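Local coordinates for manganese-binding protein (PDB 6NSI) that binds iron, manganese and nickel ions, preferring ferrous iron, and delivers them to the membrane permease of the YtgABCD ABC transporter for import, at residues Cys89-Leu93 with Ser172-Arg176; Arg152-Pro158 with Leu281-Leu286; Ser192-Pro197 with Arg213-Tyr217. All blocks are in the same frame, centred on the assembly; numbering follows the deposited sequence.

Contact 1. Residues Cys89-Leu93 with Ser172-Arg176; sequences CFDLL and SYFTR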
ATOM      1  N   CYS A  89       0.545  -1.300  17.041  1.00 55.85           N
ATOM      2  CA  CYS A  89      -0.552  -0.655  16.328  1.00 54.96           C
ATOM      3  C   CYS A  89      -1.179  -1.601  15.316  1.00 49.90           C
ATOM      4  O   CYS A  89      -2.371  -1.482  15.004  1.00 48.97           O
ATOM      5  CB  CYS A  89      -0.059   0.614  15.623  1.00 46.58           C
ATOM      6  SG  CYS A  89       0.399   1.991  16.723  1.00 63.85           S
ATOM      7  N   PHE A  90      -0.394  -2.538  14.788  1.00 41.05           N
ATOM      8  CA  PHE A  90      -0.910  -3.522  13.852  1.00 46.98           C
ATOM      9  C   PHE A  90      -0.116  -4.809  14.004  1.00 46.56           C
ATOM     10  O   PHE A  90       0.937  -4.851  14.648  1.00 49.97           O
ATOM     11  CB  PHE A  90      -0.858  -3.011  12.402  1.00 42.49           C
ATOM     12  CG  PHE A  90       0.512  -3.076  11.772  1.00 40.68           C
ATOM     13  CD1 PHE A  90       1.512  -2.208  12.163  1.00 39.40           C
ATOM     14  CD2 PHE A  90       0.786  -3.998  10.768  1.00 38.79           C
ATOM     15  CE1 PHE A  90       2.770  -2.261  11.590  1.00 39.93           C
ATOM     16  CE2 PHE A  90       2.041  -4.057  10.178  1.00 34.28           C
ATOM     17  CZ  PHE A  90       3.036  -3.184  10.586  1.00 39.14           C
ATOM     18  N   ASP A  91      -0.644  -5.867  13.407  1.00 46.08           N
ATOM     19  CA  ASP A  91       0.026  -7.156  13.356  1.00 43.99           C
ATOM     20  C   ASP A  91       0.713  -7.273  12.001  1.00 42.79           C
ATOM     21  O   ASP A  91       0.043  -7.271  10.966  1.00 39.41           O
ATOM     22  CB  ASP A  91      -0.969  -8.299  13.565  1.00 51.73           C
ATOM     23  CG  ASP A  91      -1.589  -8.293  14.966  1.00 59.11           C
ATOM     24  OD1 ASP A  91      -0.924  -7.822  15.922  1.00 61.96           O
ATOM     25  OD2 ASP A  91      -2.743  -8.755  15.105  1.00 54.90           O
ATOM     26  N   LEU A  92       2.042  -7.349  12.020  1.00 36.89           N
ATOM     27  CA  LEU A  92       2.829  -7.496  10.801  1.00 38.59           C
ATOM     28  C   LEU A  92       2.462  -8.769  10.049  1.00 41.29           C
ATOM     29  O   LEU A  92       2.352  -9.843  10.641  1.00 38.17           O
ATOM     30  CB  LEU A  92       4.317  -7.525  11.154  1.00 40.64           C
ATOM     31  CG  LEU A  92       5.347  -7.493  10.031  1.00 37.15           C
ATOM     32  CD1 LEU A  92       5.148  -6.253   9.193  1.00 36.76           C
ATOM     33  CD2 LEU A  92       6.758  -7.515  10.617  1.00 39.37           C
ATOM     34  N   LEU A  93       2.289  -8.652   8.740  1.00 34.60           N
ATOM     35  CA  LEU A  93       2.183  -9.828   7.893  1.00 39.94           C
ATOM     36  C   LEU A  93       3.536 -10.112   7.264  1.00 35.49           C
ATOM     37  O   LEU A  93       4.394  -9.232   7.159  1.00 35.25           O
ATOM     38  CB  LEU A  93       1.118  -9.641   6.809  1.00 30.78           C
ATOM     39  CG  LEU A  93      -0.280  -9.393   7.378  1.00 40.52           C
ATOM     40  CD1 LEU A  93      -1.278  -9.039   6.282  1.00 30.62           C
ATOM     41  CD2 LEU A  93      -0.740 -10.599   8.187  1.00 42.35           C
ATOM     42  N   SER A 172      -2.511  -7.922   0.890  1.00 18.75           N
ATOM     43  CA  SER A 172      -2.795  -8.809   2.017  1.00 21.22           C
ATOM     44  C   SER A 172      -3.428  -8.057   3.189  1.00 26.42           C
ATOM     45  O   SER A 172      -4.371  -8.559   3.816  1.00 25.68           O
ATOM     46  CB  SER A 172      -1.523  -9.537   2.463  1.00 25.91           C
ATOM     47  OG  SER A 172      -1.232 -10.608   1.577  1.00 21.11           O
ATOM     48  N   TYR A 173      -2.919  -6.864   3.522  1.00 26.72           N
ATOM     49  CA  TYR A 173      -3.532  -6.098   4.613  1.00 24.67           C
ATOM     50  C   TYR A 173      -4.957  -5.684   4.264  1.00 27.63           C
ATOM     51  O   TYR A 173      -5.871  -5.791   5.093  1.00 24.99           O
ATOM     52  CB  TYR A 173      -2.686  -4.866   4.938  1.00 23.55           C
ATOM     53  CG  TYR A 173      -1.345  -5.224   5.525  1.00 25.85           C
ATOM     54  CD1 TYR A 173      -0.209  -5.283   4.721  1.00 21.86           C
ATOM     55  CD2 TYR A 173      -1.213  -5.503   6.876  1.00 26.95           C
ATOM     56  CE1 TYR A 173       1.025  -5.605   5.251  1.00 23.54           C
ATOM     57  CE2 TYR A 173       0.009  -5.839   7.416  1.00 30.34           C
ATOM     58  CZ  TYR A 173       1.129  -5.884   6.608  1.00 31.21           C
ATOM     59  OH  TYR A 173       2.354  -6.214   7.147  1.00 26.75           O
ATOM     60  N   PHE A 174      -5.142  -5.164   3.049  1.00 21.74           N
ATOM     61  CA  PHE A 174      -6.458  -4.839   2.515  1.00 23.57           C
ATOM     62  C   PHE A 174      -7.421  -6.011   2.671  1.00 26.30           C
ATOM     63  O   PHE A 174      -8.559  -5.855   3.138  1.00 22.86           O
ATOM     64  CB  PHE A 174      -6.268  -4.456   1.032  1.00 22.54           C
ATOM     65  CG  PHE A 174      -7.522  -4.049   0.313  1.00 23.70           C
ATOM     66  CD1 PHE A 174      -8.354  -5.008  -0.280  1.00 19.29           C
ATOM     67  CD2 PHE A 174      -7.840  -2.706   0.175  1.00 22.72           C
ATOM     68  CE1 PHE A 174      -9.491  -4.631  -0.952  1.00 21.00           C
ATOM     69  CE2 PHE A 174      -8.980  -2.312  -0.497  1.00 21.78           C
ATOM     70  CZ  PHE A 174      -9.804  -3.276  -1.075  1.00 18.92           C
ATOM     71  N   THR A 175      -6.976  -7.198   2.257  1.00 21.29           N
ATOM     72  CA  THR A 175      -7.830  -8.380   2.250  1.00 18.07           C
ATOM     73  C   THR A 175      -8.201  -8.804   3.667  1.00 25.68           C
ATOM     74  O   THR A 175      -9.350  -9.173   3.937  1.00 23.77           O
ATOM     75  CB  THR A 175      -7.096  -9.520   1.541  1.00 22.62           C
ATOM     76  OG1 THR A 175      -6.862  -9.174   0.156  1.00 20.58           O
ATOM     77  CG2 THR A 175      -7.889 -10.823   1.662  1.00 20.84           C
ATOM     78  N   ARG A 176      -7.219  -8.799   4.567  1.00 23.18           N
ATOM     79  CA  ARG A 176      -7.454  -9.173   5.959  1.00 28.48           C
ATOM     80  C   ARG A 176      -8.445  -8.218   6.632  1.00 27.10           C
ATOM     81  O   ARG A 176      -9.329  -8.654   7.383  1.00 29.87           O
ATOM     82  CB  ARG A 176      -6.111  -9.200   6.706  1.00 29.05           C
ATOM     83  CG  ARG A 176      -6.141  -9.871   8.100  1.00 34.31           C
ATOM     84  CD  ARG A 176      -4.786  -9.730   8.839  1.00 32.72           C
ATOM     85  NE  ARG A 176      -4.412  -8.327   9.051  1.00 42.99           N
ATOM     86  CZ  ARG A 176      -3.332  -7.908   9.729  1.00 51.38           C
ATOM     87  NH1 ARG A 176      -2.485  -8.788  10.268  1.00 53.82           N
ATOM     88  NH2 ARG A 176      -3.094  -6.598   9.873  1.00 40.31           N
TER
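With CG anti to its carbonyl carbon (chi1 -67°), Tyr173 sends its ring off helix 172-178 to Leu93, while Arg176, extended through CD and then bent at chi3, swings its guanidinium toward the same loop. Between them they join the loop after helix 80-85 to the short helix 172-178, within a metal-binding protein that probably belongs to the bacterial solute-binding protein 9 family. The site is close: the side chain of Tyr173 lies about 10 Å from the bound iron and about 4 Å from the side chain of His102, one of the iron ligands.

Two hydrogen bonds, with a third weak one, tie the polar groups. Leu93 N donates to Tyr173 OH over 2.9 Å, nearly straight at 165°, and the same hydroxyl is also hydrogen-bonded to Asp100 O, so two backbone groups grip the end of the ring. Arg176 NH1 donates to Asp91 O at 3.0 Å; the oxygen lies near the guanidinium plane, although the donor is tilted 33° from the carbonyl plane. The weak bond runs from NH2 to that same oxygen.

Leu93 supplies the apolar cover. Its CD1 sits over one face of the Tyr173 ring, 3.7 Å from the centroid, as a CH-pi contact offset toward the rim. Phe90 meets the tyrosine obliquely, and Tyr173 OH lies at the edge of the Phe90 ring, 3.7 Å from CE2. Beyond the ring, the other methyl of Leu93 reaches the arginine, CD2 standing 3.3 Å from Arg176 NH1.

Contact 2. Residues Arg152-Pro158 with Leu281-Leu286; sequences RSLSTIP and LGGTVL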
ATOM      1  N   ARG A 152     -17.703  -0.414   4.421  1.00 32.74           N
ATOM      2  CA  ARG A 152     -19.107  -0.553   4.057  1.00 34.29           C
ATOM      3  C   ARG A 152     -19.266  -0.945   2.594  1.00 30.86           C
ATOM      4  O   ARG A 152     -20.059  -1.842   2.269  1.00 29.18           O
ATOM      5  CB  ARG A 152     -19.861   0.747   4.361  1.00 39.49           C
ATOM      6  CG  ARG A 152     -20.222   0.934   5.844  1.00 48.35           C
ATOM      7  CD  ARG A 152     -20.346   2.419   6.235  1.00 54.54           C
ATOM      8  NE  ARG A 152     -20.554   3.273   5.059  1.00 60.87           N
ATOM      9  CZ  ARG A 152     -20.082   4.516   4.914  1.00 59.29           C
ATOM     10  NH1 ARG A 152     -19.356   5.088   5.873  1.00 47.53           N
ATOM     11  NH2 ARG A 152     -20.331   5.190   3.791  1.00 59.54           N
ATOM     12  N   SER A 153     -18.523  -0.292   1.694  1.00 29.76           N
ATOM     13  CA  SER A 153     -18.613  -0.626   0.273  1.00 32.15           C
ATOM     14  C   SER A 153     -18.138  -2.049   0.014  1.00 27.35           C
ATOM     15  O   SER A 153     -18.809  -2.833  -0.670  1.00 26.42           O
ATOM     16  CB  SER A 153     -17.795   0.359  -0.563  1.00 34.66           C
ATOM     17  OG  SER A 153     -18.268   1.688  -0.411  1.00 34.50           O
ATOM     18  N   LEU A 154     -16.980  -2.401   0.561  1.00 24.38           N
ATOM     19  CA  LEU A 154     -16.437  -3.726   0.311  1.00 24.23           C
ATOM     20  C   LEU A 154     -17.285  -4.807   0.957  1.00 28.44           C
ATOM     21  O   LEU A 154     -17.268  -5.951   0.496  1.00 28.76           O
ATOM     22  CB  LEU A 154     -14.984  -3.773   0.782  1.00 24.86           C
ATOM     23  CG  LEU A 154     -14.068  -2.876  -0.086  1.00 20.70           C
ATOM     24  CD1 LEU A 154     -12.715  -2.559   0.575  1.00 21.72           C
ATOM     25  CD2 LEU A 154     -13.847  -3.500  -1.443  1.00 17.71           C
ATOM     26  N   SER A 155     -18.074  -4.453   1.975  1.00 29.52           N
ATOM     27  CA  SER A 155     -18.973  -5.415   2.601  1.00 28.11           C
ATOM     28  C   SER A 155     -20.133  -5.818   1.706  1.00 28.53           C
ATOM     29  O   SER A 155     -20.802  -6.811   2.005  1.00 26.89           O
ATOM     30  CB  SER A 155     -19.519  -4.845   3.904  1.00 28.88           C
ATOM     31  OG  SER A 155     -18.576  -5.079   4.926  1.00 41.06           O
ATOM     32  N   THR A 156     -20.388  -5.077   0.626  1.00 28.25           N
ATOM     33  CA  THR A 156     -21.471  -5.421  -0.291  1.00 35.59           C
ATOM     34  C   THR A 156     -21.057  -6.482  -1.313  1.00 31.70           C
ATOM     35  O   THR A 156     -21.919  -7.031  -2.012  1.00 28.80           O
ATOM     36  CB  THR A 156     -21.972  -4.154  -1.015  1.00 35.59           C
ATOM     37  OG1 THR A 156     -20.979  -3.697  -1.939  1.00 31.54           O
ATOM     38  CG2 THR A 156     -22.283  -3.014  -0.014  1.00 31.12           C
ATOM     39  N   ILE A 157     -19.766  -6.765  -1.433  1.00 30.35           N
ATOM     40  CA  ILE A 157     -19.294  -7.864  -2.270  1.00 27.10           C
ATOM     41  C   ILE A 157     -19.891  -9.161  -1.745  1.00 27.85           C
ATOM     42  O   ILE A 157     -19.648  -9.505  -0.580  1.00 28.80           O
ATOM     43  CB  ILE A 157     -17.759  -7.945  -2.265  1.00 23.79           C
ATOM     44  CG1 ILE A 157     -17.165  -6.672  -2.855  1.00 23.71           C
ATOM     45  CG2 ILE A 157     -17.277  -9.243  -2.991  1.00 24.40           C
ATOM     46  CD1 ILE A 157     -15.645  -6.611  -2.716  1.00 23.32           C
ATOM     47  N   PRO A 158     -20.663  -9.907  -2.546  1.00 29.73           N
ATOM     48  CA  PRO A 158     -21.144 -11.217  -2.092  1.00 30.07           C
ATOM     49  C   PRO A 158     -19.994 -12.060  -1.563  1.00 26.98           C
ATOM     50  O   PRO A 158     -18.920 -12.118  -2.164  1.00 26.95           O
ATOM     51  CB  PRO A 158     -21.757 -11.833  -3.357  1.00 22.76           C
ATOM     52  CG  PRO A 158     -22.083 -10.666  -4.229  1.00 35.94           C
ATOM     53  CD  PRO A 158     -21.038  -9.627  -3.948  1.00 28.22           C
ATOM     54  N   LEU A 281     -16.110  -7.315  -8.231  1.00 22.95           N
ATOM     55  CA  LEU A 281     -16.486  -8.493  -7.444  1.00 26.59           C
ATOM     56  C   LEU A 281     -17.983  -8.540  -7.099  1.00 27.64           C
ATOM     57  O   LEU A 281     -18.421  -9.439  -6.366  1.00 27.27           O
ATOM     58  CB  LEU A 281     -15.638  -8.569  -6.171  1.00 18.03           C
ATOM     59  CG  LEU A 281     -14.148  -8.817  -6.522  1.00 19.68           C
ATOM     60  CD1 LEU A 281     -13.329  -9.003  -5.270  1.00 23.84           C
ATOM     61  CD2 LEU A 281     -14.012 -10.024  -7.402  1.00 19.43           C
ATOM     62  N   GLY A 282     -18.778  -7.619  -7.624  1.00 30.10           N
ATOM     63  CA  GLY A 282     -20.219  -7.749  -7.571  1.00 29.03           C
ATOM     64  C   GLY A 282     -20.910  -6.942  -6.499  1.00 32.07           C
ATOM     65  O   GLY A 282     -22.123  -7.123  -6.304  1.00 29.26           O
ATOM     66  N   GLY A 283     -20.188  -6.064  -5.795  1.00 28.37           N
ATOM     67  CA  GLY A 283     -20.780  -5.207  -4.791  1.00 30.17           C
ATOM     68  C   GLY A 283     -21.322  -3.916  -5.373  1.00 31.44           C
ATOM     69  O   GLY A 283     -21.384  -3.714  -6.589  1.00 28.87           O
ATOM     70  N   THR A 284     -21.712  -3.014  -4.469  1.00 33.05           N
ATOM     71  CA  THR A 284     -22.225  -1.701  -4.847  1.00 34.91           C
ATOM     72  C   THR A 284     -21.529  -0.645  -4.009  1.00 34.36           C
ATOM     73  O   THR A 284     -21.519  -0.736  -2.779  1.00 33.57           O
ATOM     74  CB  THR A 284     -23.753  -1.614  -4.663  1.00 34.61           C
ATOM     75  OG1 THR A 284     -24.388  -2.688  -5.368  1.00 38.41           O
ATOM     76  CG2 THR A 284     -24.288  -0.272  -5.173  1.00 41.50           C
ATOM     77  N   VAL A 285     -20.938   0.339  -4.676  1.00 32.26           N
ATOM     78  CA  VAL A 285     -20.174   1.382  -4.003  1.00 42.69           C
ATOM     79  C   VAL A 285     -21.131   2.358  -3.324  1.00 45.95           C
ATOM     80  O   VAL A 285     -22.025   2.920  -3.965  1.00 45.07           O
ATOM     81  CB  VAL A 285     -19.267   2.109  -5.008  1.00 46.66           C
ATOM     82  CG1 VAL A 285     -18.543   3.243  -4.338  1.00 39.57           C
ATOM     83  CG2 VAL A 285     -18.292   1.123  -5.678  1.00 36.93           C
ATOM     84  N   LEU A 286     -20.942   2.567  -2.026  1.00 42.53           N
ATOM     85  CA  LEU A 286     -21.722   3.580  -1.326  1.00 46.77           C
ATOM     86  C   LEU A 286     -21.340   4.983  -1.796  1.00 50.42           C
ATOM     87  O   LEU A 286     -20.196   5.245  -2.179  1.00 40.10           O
ATOM     88  CB  LEU A 286     -21.510   3.457   0.179  1.00 48.06           C
ATOM     89  CG  LEU A 286     -22.449   2.485   0.894  1.00 55.66           C
ATOM     90  CD1 LEU A 286     -22.186   1.032   0.472  1.00 46.37           C
ATOM     91  CD2 LEU A 286     -22.325   2.670   2.407  1.00 45.46           C
TER
HETATM   92  O   HOH W   1     -24.407  -7.032  -4.386  1.00 45.58           O
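Two backbone N-H groups of the C-terminal tail are taken up by side-chain hydroxyls of 152-158. Thr284 N donates to Thr156 OG1 over a short 2.7 Å at 161°, and Leu286 N to Ser153 OG at 3.2 Å. Each hydroxyl is also tied to its own side: Thr156 OG1 donates to Ser153 O at 2.7 Å, in the carbonyl plane, and Ser153 OG is bonded to Trp149 O. Placing OG1 between the backbone N and carbonyl carbon (chi1 70°) lets the threonine hydroxyl serve both partners. A water donates to Gly282 O and, weakly, to Thr156 O.

A type I beta turn spans Leu154 to Ile157 where helix 129-154 runs out, while helix 266-280 ends in a Schellman motif whose C-prime residue, Gly282, has positive phi. Next along, Gly283 packs so closely that its CA lies 3.2 Å from Thr156 OG1 and makes a CA-H...O contact of 3.5 Å with Thr156 O.

Van der Waals contacts flank the bonds. Ile157 CG2 meets Leu281 CB at 3.6 Å, the side chains crossing at a slant, and Pro158 CD rests on Leu281 O. At the other end, Leu286 CD2 lies at the edge of the Arg152 guanidinium, near its plane, 3.2 Å from NE.

Contact 3. Residues Ser192-Pro197 with Arg213-Tyr217; sequences SRCISP and RVVEY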
ATOM      1  N   SER A 192      -6.949 -17.344   2.627  1.00 25.24           N
ATOM      2  CA  SER A 192      -7.594 -17.962   1.468  1.00 29.52           C
ATOM      3  C   SER A 192      -8.196 -16.929   0.514  1.00 24.71           C
ATOM      4  O   SER A 192      -8.465 -17.251  -0.655  1.00 23.26           O
ATOM      5  CB  SER A 192      -8.683 -18.931   1.937  1.00 32.27           C
ATOM      6  OG  SER A 192      -9.862 -18.201   2.250  1.00 37.93           O
ATOM      7  N   ARG A 193      -8.393 -15.688   0.967  1.00 21.43           N
ATOM      8  CA  ARG A 193      -9.129 -14.692   0.192  1.00 21.85           C
ATOM      9  C   ARG A 193      -8.283 -13.854  -0.773  1.00 19.62           C
ATOM     10  O   ARG A 193      -8.846 -13.015  -1.489  1.00 17.64           O
ATOM     11  CB  ARG A 193      -9.890 -13.770   1.150  1.00 22.53           C
ATOM     12  CG  ARG A 193     -10.656 -14.557   2.225  1.00 27.29           C
ATOM     13  CD  ARG A 193     -11.912 -13.829   2.647  1.00 30.25           C
ATOM     14  NE  ARG A 193     -12.896 -14.177   1.650  1.00 48.19           N
ATOM     15  CZ  ARG A 193     -13.943 -14.951   1.872  1.00 33.82           C
ATOM     16  NH1 ARG A 193     -14.175 -15.414   3.079  1.00 39.58           N
ATOM     17  NH2 ARG A 193     -14.747 -15.246   0.862  1.00 30.39           N
ATOM     18  N   CYS A 194      -6.967 -14.041  -0.839  1.00 20.72           N
ATOM     19  CA  CYS A 194      -6.189 -13.328  -1.850  1.00 16.87           C
ATOM     20  C   CYS A 194      -5.068 -14.226  -2.368  1.00 22.84           C
ATOM     21  O   CYS A 194      -4.558 -15.093  -1.648  1.00 21.91           O
ATOM     22  CB  CYS A 194      -5.618 -11.998  -1.296  1.00 18.42           C
ATOM     23  SG  CYS A 194      -4.516 -12.150   0.171  1.00 25.64           S
ATOM     24  N   ILE A 195      -4.681 -14.010  -3.625  1.00 18.63           N
ATOM     25  CA  ILE A 195      -3.582 -14.766  -4.240  1.00 21.04           C
ATOM     26  C   ILE A 195      -3.005 -13.935  -5.379  1.00 20.94           C
ATOM     27  O   ILE A 195      -3.670 -13.052  -5.931  1.00 17.13           O
ATOM     28  CB  ILE A 195      -4.039 -16.161  -4.754  1.00 18.06           C
ATOM     29  CG1 ILE A 195      -2.828 -17.102  -4.892  1.00 23.10           C
ATOM     30  CG2 ILE A 195      -4.744 -16.029  -6.097  1.00 19.43           C
ATOM     31  CD1 ILE A 195      -3.193 -18.546  -5.155  1.00 29.59           C
ATOM     32  N   SER A 196      -1.751 -14.222  -5.741  1.00 20.96           N
ATOM     33  CA  SER A 196      -1.076 -13.517  -6.820  1.00 17.73           C
ATOM     34  C   SER A 196       0.072 -14.390  -7.286  1.00 21.48           C
ATOM     35  O   SER A 196       0.654 -15.125  -6.474  1.00 20.22           O
ATOM     36  CB  SER A 196      -0.567 -12.132  -6.368  1.00 21.04           C
ATOM     37  OG  SER A 196       0.341 -12.225  -5.288  1.00 23.33           O
ATOM     38  N   PRO A 197       0.397 -14.380  -8.580  1.00 20.22           N
ATOM     39  CA  PRO A 197       1.512 -15.223  -9.059  1.00 20.85           C
ATOM     40  C   PRO A 197       2.864 -14.710  -8.598  1.00 24.01           C
ATOM     41  O   PRO A 197       3.796 -15.499  -8.408  1.00 28.15           O
ATOM     42  CB  PRO A 197       1.363 -15.173 -10.584  1.00 22.64           C
ATOM     43  CG  PRO A 197       0.672 -13.876 -10.870  1.00 23.86           C
ATOM     44  CD  PRO A 197      -0.216 -13.568  -9.649  1.00 18.72           C
ATOM     45  N   ARG A 213      -0.585 -22.512  -9.724  1.00 27.23           N
ATOM     46  CA  ARG A 213      -1.162 -22.220  -8.418  1.00 29.08           C
ATOM     47  C   ARG A 213      -2.355 -21.266  -8.536  1.00 27.21           C
ATOM     48  O   ARG A 213      -3.440 -21.538  -8.007  1.00 27.83           O
ATOM     49  CB  ARG A 213      -0.063 -21.635  -7.529  1.00 28.59           C
ATOM     50  CG  ARG A 213      -0.477 -21.241  -6.142  1.00 35.31           C
ATOM     51  CD  ARG A 213       0.774 -20.969  -5.304  1.00 32.15           C
ATOM     52  NE  ARG A 213       1.698 -20.022  -5.952  1.00 35.95           N
ATOM     53  CZ  ARG A 213       1.562 -18.694  -5.909  1.00 35.54           C
ATOM     54  NH1 ARG A 213       0.531 -18.146  -5.279  1.00 29.30           N
ATOM     55  NH2 ARG A 213       2.440 -17.906  -6.516  1.00 34.29           N
ATOM     56  N   VAL A 214      -2.185 -20.161  -9.270  1.00 28.30           N
ATOM     57  CA  VAL A 214      -3.260 -19.168  -9.379  1.00 27.71           C
ATOM     58  C   VAL A 214      -4.413 -19.696 -10.239  1.00 31.13           C
ATOM     59  O   VAL A 214      -5.598 -19.449  -9.943  1.00 24.20           O
ATOM     60  CB  VAL A 214      -2.697 -17.833  -9.911  1.00 25.76           C
ATOM     61  CG1 VAL A 214      -3.798 -16.777 -10.023  1.00 22.76           C
ATOM     62  CG2 VAL A 214      -1.610 -17.326  -9.001  1.00 19.32           C
ATOM     63  N   VAL A 215      -4.096 -20.451 -11.300  1.00 23.04           N
ATOM     64  CA  VAL A 215      -5.144 -21.045 -12.138  1.00 22.70           C
ATOM     65  C   VAL A 215      -6.027 -21.991 -11.320  1.00 26.80           C
ATOM     66  O   VAL A 215      -7.264 -21.961 -11.413  1.00 26.27           O
ATOM     67  CB  VAL A 215      -4.506 -21.753 -13.352  1.00 30.39           C
ATOM     68  CG1 VAL A 215      -5.498 -22.706 -14.038  1.00 27.51           C
ATOM     69  CG2 VAL A 215      -3.981 -20.715 -14.344  1.00 24.51           C
ATOM     70  N   GLU A 216      -5.412 -22.843 -10.497  1.00 26.08           N
ATOM     71  CA  GLU A 216      -6.206 -23.763  -9.685  1.00 28.23           C
ATOM     72  C   GLU A 216      -7.020 -23.011  -8.633  1.00 30.22           C
ATOM     73  O   GLU A 216      -8.169 -23.380  -8.339  1.00 26.07           O
ATOM     74  CB  GLU A 216      -5.293 -24.802  -9.038  1.00 32.00           C
ATOM     75  CG  GLU A 216      -4.615 -25.744 -10.047  1.00 29.56           C
ATOM     76  CD  GLU A 216      -3.960 -26.954  -9.385  1.00 34.49           C
ATOM     77  OE1 GLU A 216      -3.364 -26.815  -8.296  1.00 32.04           O
ATOM     78  OE2 GLU A 216      -4.027 -28.049  -9.959  1.00 31.21           O
ATOM     79  N   TYR A 217      -6.440 -21.960  -8.051  1.00 25.19           N
ATOM     80  CA  TYR A 217      -7.192 -21.114  -7.124  1.00 21.81           C
ATOM     81  C   TYR A 217      -8.397 -20.486  -7.809  1.00 25.22           C
ATOM     82  O   TYR A 217      -9.491 -20.446  -7.233  1.00 25.95           O
ATOM     83  CB  TYR A 217      -6.272 -20.035  -6.561  1.00 23.96           C
ATOM     84  CG  TYR A 217      -6.880 -19.014  -5.613  1.00 21.71           C
ATOM     85  CD1 TYR A 217      -7.555 -17.896  -6.103  1.00 23.86           C
ATOM     86  CD2 TYR A 217      -6.697 -19.116  -4.236  1.00 23.18           C
ATOM     87  CE1 TYR A 217      -8.066 -16.910  -5.235  1.00 20.17           C
ATOM     88  CE2 TYR A 217      -7.214 -18.138  -3.354  1.00 25.74           C
ATOM     89  CZ  TYR A 217      -7.895 -17.044  -3.868  1.00 20.07           C
ATOM     90  OH  TYR A 217      -8.401 -16.048  -3.025  1.00 18.24           O
TER
HETATM   91  O   HOH W   2      -0.028 -15.733  -3.524  1.00 29.32           O
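Ile195 lies over one face of the Tyr217 ring, its CG2 3.6 Å from the centroid and 20° off the ring normal, which meets the geometry of a CH-pi contact. The branch spreads along the ring: CG2 is over the CD1 and CE1 side, while Ile195 CD1 approaches Tyr217 CD2 and CB. Tyr217 extends from its helix with CG anti to the backbone N (chi1 178°), a torsion that carries the ring out to Ile195, which covers one of its faces.

Val214 widens this apolar centre, with CG1 at 4.1 Å from Ile195 CG2 and CG2 at 4.0 Å from Pro197 CB. The contact is the packing of helix 208-221 against strand 194-195, which pairs in parallel with strand 164-165; Val165 of that neighbour also touches Ile195, Val214 and Tyr217. Just beyond the strand, the side chain of Ser196 comes within about 5 Å of that of the iron ligand His168.

Polar bonds close both ends. Tyr217 OH donates to Ser192 O at 2.7 Å, tilted 24° from the carbonyl plane. Toward Pro197, Arg213 is bent at chi3 and directs its guanidinium edge to Ser196 O: NH1 binds at 3.3 Å from above the carbonyl plane, and NH2 only weakly. NH2 also forms a salt bridge with Asp210, a second partner that would restrict the rotation of the guanidinium. A water accepts from Ser196 N and, weakly, from Arg213 NH1.

In the fold
Helix 172-178 relates all three contacts. In contact 1 it faces the loop 89-93; Phe174 CZ touches Leu154 CD1 of contact 2 at 3.4 Å, and Thr175 OG1 meets Cys194 CB of contact 3, also at 3.4 Å. The centres lie about 18 to 21 Å apart, and contacts 2 and 3 do not touch, their nearest atoms being about 6 Å apart. Along the chain, contact 1 closes before contact 3 opens, contact 2 alternates with contact 1, and contact 3 is nested within the loop that contact 2 closes. Contacts 1 and 3 approach the bound iron, the side chains of Tyr173 and Ser196 lying about 10 and 9 Å from it, whereas contact 2 joins the chain's end to helix 129-154 away from it.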